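Local coordinates for cell division control protein 45 cdc45 putative (PDB 6CC2), which probably acts in DNA replication as the Cdc45 component of the CMG helicase, with a proposed conformational switch that may regulate replication, at residues 58-68 / 85-95. Sequence-based numbering, arbitrary orientation.
Sequences VNNYETLSRVF and CAGSIDVSELL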
loop_
_atom_site.group_PDB
_atom_site.type_symbol
_atom_site.label_atom_id
_atom_site.label_comp_id
_atom_site.label_asym_id
_atom_site.label_seq_id
_atom_site.Cartn_x
_atom_site.Cartn_y
_atom_site.Cartn_z
ATOM N N VAL A 58 -4.568 -8.629 10.697
ATOM C CA VAL A 58 -4.383 -9.943 10.074
ATOM C C VAL A 58 -3.484 -9.802 8.860
ATOM O O VAL A 58 -3.657 -8.881 8.055
ATOM C CB VAL A 58 -5.723 -10.593 9.667
ATOM C CG1 VAL A 58 -6.516 -10.962 10.919
ATOM C CG2 VAL A 58 -6.532 -9.664 8.736
ATOM N N ASN A 59 -2.556 -10.753 8.726
ATOM C CA ASN A 59 -1.589 -10.779 7.639
ATOM C C ASN A 59 -1.919 -11.803 6.555
ATOM O O ASN A 59 -1.310 -11.751 5.484
ATOM C CB ASN A 59 -0.183 -11.067 8.204
ATOM C CG ASN A 59 -0.121 -12.344 9.051
ATOM O OD1 ASN A 59 -1.042 -12.667 9.820
ATOM N ND2 ASN A 59 0.992 -13.069 8.935
ATOM N N ASN A 60 -2.845 -12.726 6.815
ATOM C CA ASN A 60 -3.255 -13.740 5.846
ATOM C C ASN A 60 -4.563 -14.348 6.336
ATOM O O ASN A 60 -5.030 -14.057 7.443
ATOM C CB ASN A 60 -2.161 -14.789 5.648
ATOM C CG ASN A 60 -1.765 -15.462 6.942
ATOM O OD1 ASN A 60 -2.614 -16.053 7.646
ATOM N ND2 ASN A 60 -0.464 -15.411 7.270
ATOM N N TYR A 61 -5.153 -15.218 5.507
ATOM C CA TYR A 61 -6.448 -15.775 5.870
ATOM C C TYR A 61 -6.353 -16.869 6.920
ATOM O O TYR A 61 -7.353 -17.148 7.610
ATOM C CB TYR A 61 -7.179 -16.294 4.634
ATOM C CG TYR A 61 -7.709 -15.189 3.769
ATOM C CD1 TYR A 61 -8.648 -14.297 4.253
ATOM C CD2 TYR A 61 -7.279 -15.030 2.468
ATOM C CE1 TYR A 61 -9.137 -13.275 3.478
ATOM C CE2 TYR A 61 -7.765 -14.012 1.667
ATOM C CZ TYR A 61 -8.709 -13.133 2.179
ATOM O OH TYR A 61 -9.181 -12.096 1.418
ATOM N N GLU A 62 -5.188 -17.502 7.065
ATOM C CA GLU A 62 -5.012 -18.473 8.132
ATOM C C GLU A 62 -5.142 -17.802 9.491
ATOM O O GLU A 62 -5.789 -18.338 10.403
ATOM C CB GLU A 62 -3.653 -19.161 8.004
ATOM C CG GLU A 62 -3.399 -19.814 6.660
ATOM C CD GLU A 62 -2.074 -20.557 6.624
ATOM O OE1 GLU A 62 -1.628 -21.034 7.692
ATOM O OE2 GLU A 62 -1.478 -20.659 5.531
ATOM N N THR A 63 -4.490 -16.647 9.659
ATOM C CA THR A 63 -4.585 -15.901 10.909
ATOM C C THR A 63 -6.017 -15.435 11.155
ATOM O O THR A 63 -6.564 -15.604 12.263
ATOM C CB THR A 63 -3.635 -14.703 10.873
ATOM O OG1 THR A 63 -2.290 -15.184 10.810
ATOM C CG2 THR A 63 -3.806 -13.830 12.117
ATOM N N LEU A 64 -6.636 -14.855 10.127
ATOM C CA LEU A 64 -8.027 -14.437 10.235
ATOM C C LEU A 64 -8.889 -15.590 10.737
ATOM O O LEU A 64 -9.655 -15.437 11.693
ATOM C CB LEU A 64 -8.517 -13.917 8.878
ATOM C CG LEU A 64 -9.927 -13.307 8.893
ATOM C CD1 LEU A 64 -10.089 -12.251 7.802
ATOM C CD2 LEU A 64 -10.996 -14.366 8.726
ATOM N N SER A 65 -8.753 -16.762 10.117
ATOM C CA SER A 65 -9.583 -17.905 10.486
ATOM C C SER A 65 -9.310 -18.349 11.918
ATOM O O SER A 65 -10.241 -18.679 12.661
ATOM C CB SER A 65 -9.337 -19.054 9.510
ATOM O OG SER A 65 -10.175 -20.155 9.827
ATOM N N ARG A 66 -8.036 -18.341 12.333
ATOM C CA ARG A 66 -7.686 -18.805 13.669
ATOM C C ARG A 66 -8.226 -17.875 14.745
ATOM O O ARG A 66 -8.764 -18.340 15.755
ATOM C CB ARG A 66 -6.172 -18.949 13.782
ATOM C CG ARG A 66 -5.645 -20.233 13.135
ATOM C CD ARG A 66 -4.155 -20.443 13.413
ATOM N NE ARG A 66 -3.698 -21.762 12.982
ATOM C CZ ARG A 66 -2.962 -22.004 11.899
ATOM N NH1 ARG A 66 -2.575 -21.012 11.102
ATOM N NH2 ARG A 66 -2.607 -23.252 11.614
ATOM N N VAL A 67 -8.079 -16.556 14.559
ATOM C CA VAL A 67 -8.593 -15.626 15.564
ATOM C C VAL A 67 -10.115 -15.687 15.610
ATOM O O VAL A 67 -10.719 -15.690 16.691
ATOM C CB VAL A 67 -8.100 -14.194 15.286
ATOM C CG1 VAL A 67 -8.795 -13.203 16.217
ATOM C CG2 VAL A 67 -6.595 -14.107 15.419
ATOM N N PHE A 68 -10.759 -15.714 14.435
ATOM C CA PHE A 68 -12.214 -15.826 14.389
ATOM C C PHE A 68 -12.681 -17.031 15.197
ATOM O O PHE A 68 -13.549 -16.908 16.069
ATOM C CB PHE A 68 -12.684 -15.917 12.941
ATOM C CG PHE A 68 -14.193 -15.855 12.779
ATOM C CD1 PHE A 68 -14.845 -14.636 12.707
ATOM C CD2 PHE A 68 -14.939 -17.011 12.671
ATOM C CE1 PHE A 68 -16.214 -14.574 12.538
ATOM C CE2 PHE A 68 -16.320 -16.954 12.515
ATOM C CZ PHE A 68 -16.948 -15.741 12.448
ATOM N N CYS A 85 -10.130 -7.207 3.004
ATOM C CA CYS A 85 -9.953 -8.623 2.751
ATOM C C CYS A 85 -11.314 -9.300 2.871
ATOM O O CYS A 85 -12.292 -8.683 3.307
ATOM C CB CYS A 85 -8.955 -9.252 3.725
ATOM S SG CYS A 85 -9.434 -9.151 5.473
ATOM N N ALA A 86 -11.360 -10.559 2.437
ATOM C CA ALA A 86 -12.461 -11.494 2.606
ATOM C C ALA A 86 -13.569 -11.358 1.574
ATOM O O ALA A 86 -14.318 -12.313 1.349
ATOM C CB ALA A 86 -13.090 -11.360 3.996
ATOM N N GLY A 87 -13.699 -10.198 0.930
ATOM C CA GLY A 87 -14.806 -10.012 0.001
ATOM C C GLY A 87 -14.766 -10.940 -1.201
ATOM O O GLY A 87 -15.810 -11.303 -1.740
ATOM N N SER A 88 -13.571 -11.314 -1.659
ATOM C CA SER A 88 -13.435 -12.095 -2.880
ATOM C C SER A 88 -13.122 -13.569 -2.626
ATOM O O SER A 88 -12.870 -14.309 -3.584
ATOM C CB SER A 88 -12.373 -11.471 -3.785
ATOM O OG SER A 88 -12.831 -10.181 -4.205
ATOM N N ILE A 89 -13.187 -14.030 -1.382
ATOM C CA ILE A 89 -13.038 -15.446 -1.091
ATOM C C ILE A 89 -14.367 -15.992 -0.571
ATOM O O ILE A 89 -15.261 -15.246 -0.183
ATOM C CB ILE A 89 -11.909 -15.718 -0.101
ATOM C CG1 ILE A 89 -12.228 -15.105 1.257
ATOM C CG2 ILE A 89 -10.595 -15.176 -0.634
ATOM C CD1 ILE A 89 -11.329 -15.620 2.376
ATOM N N ASP A 90 -14.474 -17.318 -0.545
ATOM C CA ASP A 90 -15.676 -18.001 -0.061
ATOM C C ASP A 90 -15.629 -17.993 1.463
ATOM O O ASP A 90 -15.102 -18.908 2.092
ATOM C CB ASP A 90 -15.743 -19.410 -0.634
ATOM C CG ASP A 90 -17.061 -20.105 -0.333
ATOM O OD1 ASP A 90 -17.823 -19.600 0.514
ATOM O OD2 ASP A 90 -17.327 -21.160 -0.955
ATOM N N VAL A 91 -16.196 -16.934 2.057
ATOM C CA VAL A 91 -16.091 -16.712 3.496
ATOM C C VAL A 91 -16.754 -17.835 4.280
ATOM O O VAL A 91 -16.221 -18.297 5.298
ATOM C CB VAL A 91 -16.710 -15.350 3.865
ATOM C CG1 VAL A 91 -16.910 -15.247 5.375
ATOM C CG2 VAL A 91 -15.848 -14.229 3.374
ATOM N N SER A 92 -17.938 -18.272 3.845
ATOM C CA SER A 92 -18.624 -19.354 4.542
ATOM C C SER A 92 -17.776 -20.619 4.566
ATOM O O SER A 92 -17.737 -21.334 5.575
ATOM C CB SER A 92 -19.978 -19.632 3.877
ATOM O OG SER A 92 -20.650 -20.689 4.522
ATOM N N GLU A 93 -17.097 -20.916 3.461
ATOM C CA GLU A 93 -16.227 -22.087 3.416
ATOM C C GLU A 93 -15.049 -21.932 4.366
ATOM O O GLU A 93 -14.654 -22.894 5.037
ATOM C CB GLU A 93 -15.744 -22.313 1.988
ATOM C CG GLU A 93 -14.769 -23.465 1.816
ATOM C CD GLU A 93 -14.459 -23.738 0.355
ATOM O OE1 GLU A 93 -14.812 -24.830 -0.138
ATOM O OE2 GLU A 93 -13.875 -22.852 -0.306
ATOM N N LEU A 94 -14.491 -20.726 4.450
ATOM C CA LEU A 94 -13.321 -20.503 5.290
ATOM C C LEU A 94 -13.671 -20.664 6.762
ATOM O O LEU A 94 -12.989 -21.387 7.497
ATOM C CB LEU A 94 -12.739 -19.111 5.018
ATOM C CG LEU A 94 -11.509 -18.733 5.849
ATOM C CD1 LEU A 94 -10.314 -19.589 5.427
ATOM C CD2 LEU A 94 -11.187 -17.265 5.729
ATOM N N LEU A 95 -14.754 -20.025 7.203
ATOM C CA LEU A 95 -15.029 -19.888 8.626
ATOM C C LEU A 95 -16.133 -20.785 9.150
ATOM O O LEU A 95 -16.202 -20.989 10.364
ATOM C CB LEU A 95 -15.385 -18.433 8.953
ATOM C CG LEU A 95 -14.353 -17.406 8.508
ATOM C CD1 LEU A 95 -14.872 -15.992 8.768
ATOM C CD2 LEU A 95 -13.024 -17.622 9.208
HETATM O O HOH W 1 -10.395 -21.969 8.024
#
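Tyr61 and Leu64 of 58-68 meet Cys85, Ile89 and Leu94 of 85-95 where helix 61-68 packs beside helix 91-95. The two axes approach to 10.7 Å at a signed crossing angle of -64°. The backbones come nearest at Ser65 and Leu95. Asn60 caps the first helix by accepting from Thr63 N.

Tyr61 makes the direct polar link. Tyr61 OH accepts a hydrogen bond from Ala86 N at 2.9 Å, with an N-H...O angle of 158°; the donor lies at the ring edge, in plane. The Ile89 side chain runs opposite to that of Tyr61. CD1 of Ile89 sits over one face of the Tyr61 ring in a CH-pi contact, 3.5 Å from its centroid and displaced toward the rim. Bond and methyl help to hold the ring against the type I turn from Ala86 to Ile89. Phe517 meets the same ring edge-to-face.

Leu64 divides its methyls: CD1 touches Cys85 SG, while CD2 lies 3.9 Å from Leu95 CD2 and also meets Leu94. Leu95 packs against Leu64, Ser65 and Phe68. With CG anti to the carbonyl carbon (chi1 -55°), its branch brings Leu95 CD1 over the centre of the Phe68 ring, a CH-pi contact. Leu95 CD2 rests on Ser65 CA at 3.7 Å. At this end a water bridges Ser65 OG (2.6 Å) and Leu94 O, to which it donates.

Beneath, Leu64 and Phe68 pack on Tyr28, and Leu64 and Leu95 on Phe82. Helix 61-71 links strands 53-57 and 77-83; helix 91-95 links 77-83 and 102-106. Successive crossovers of a parallel sheet thus pack together, consistent with the DHH-like N-terminal region that Cdc45 shares with RecJ.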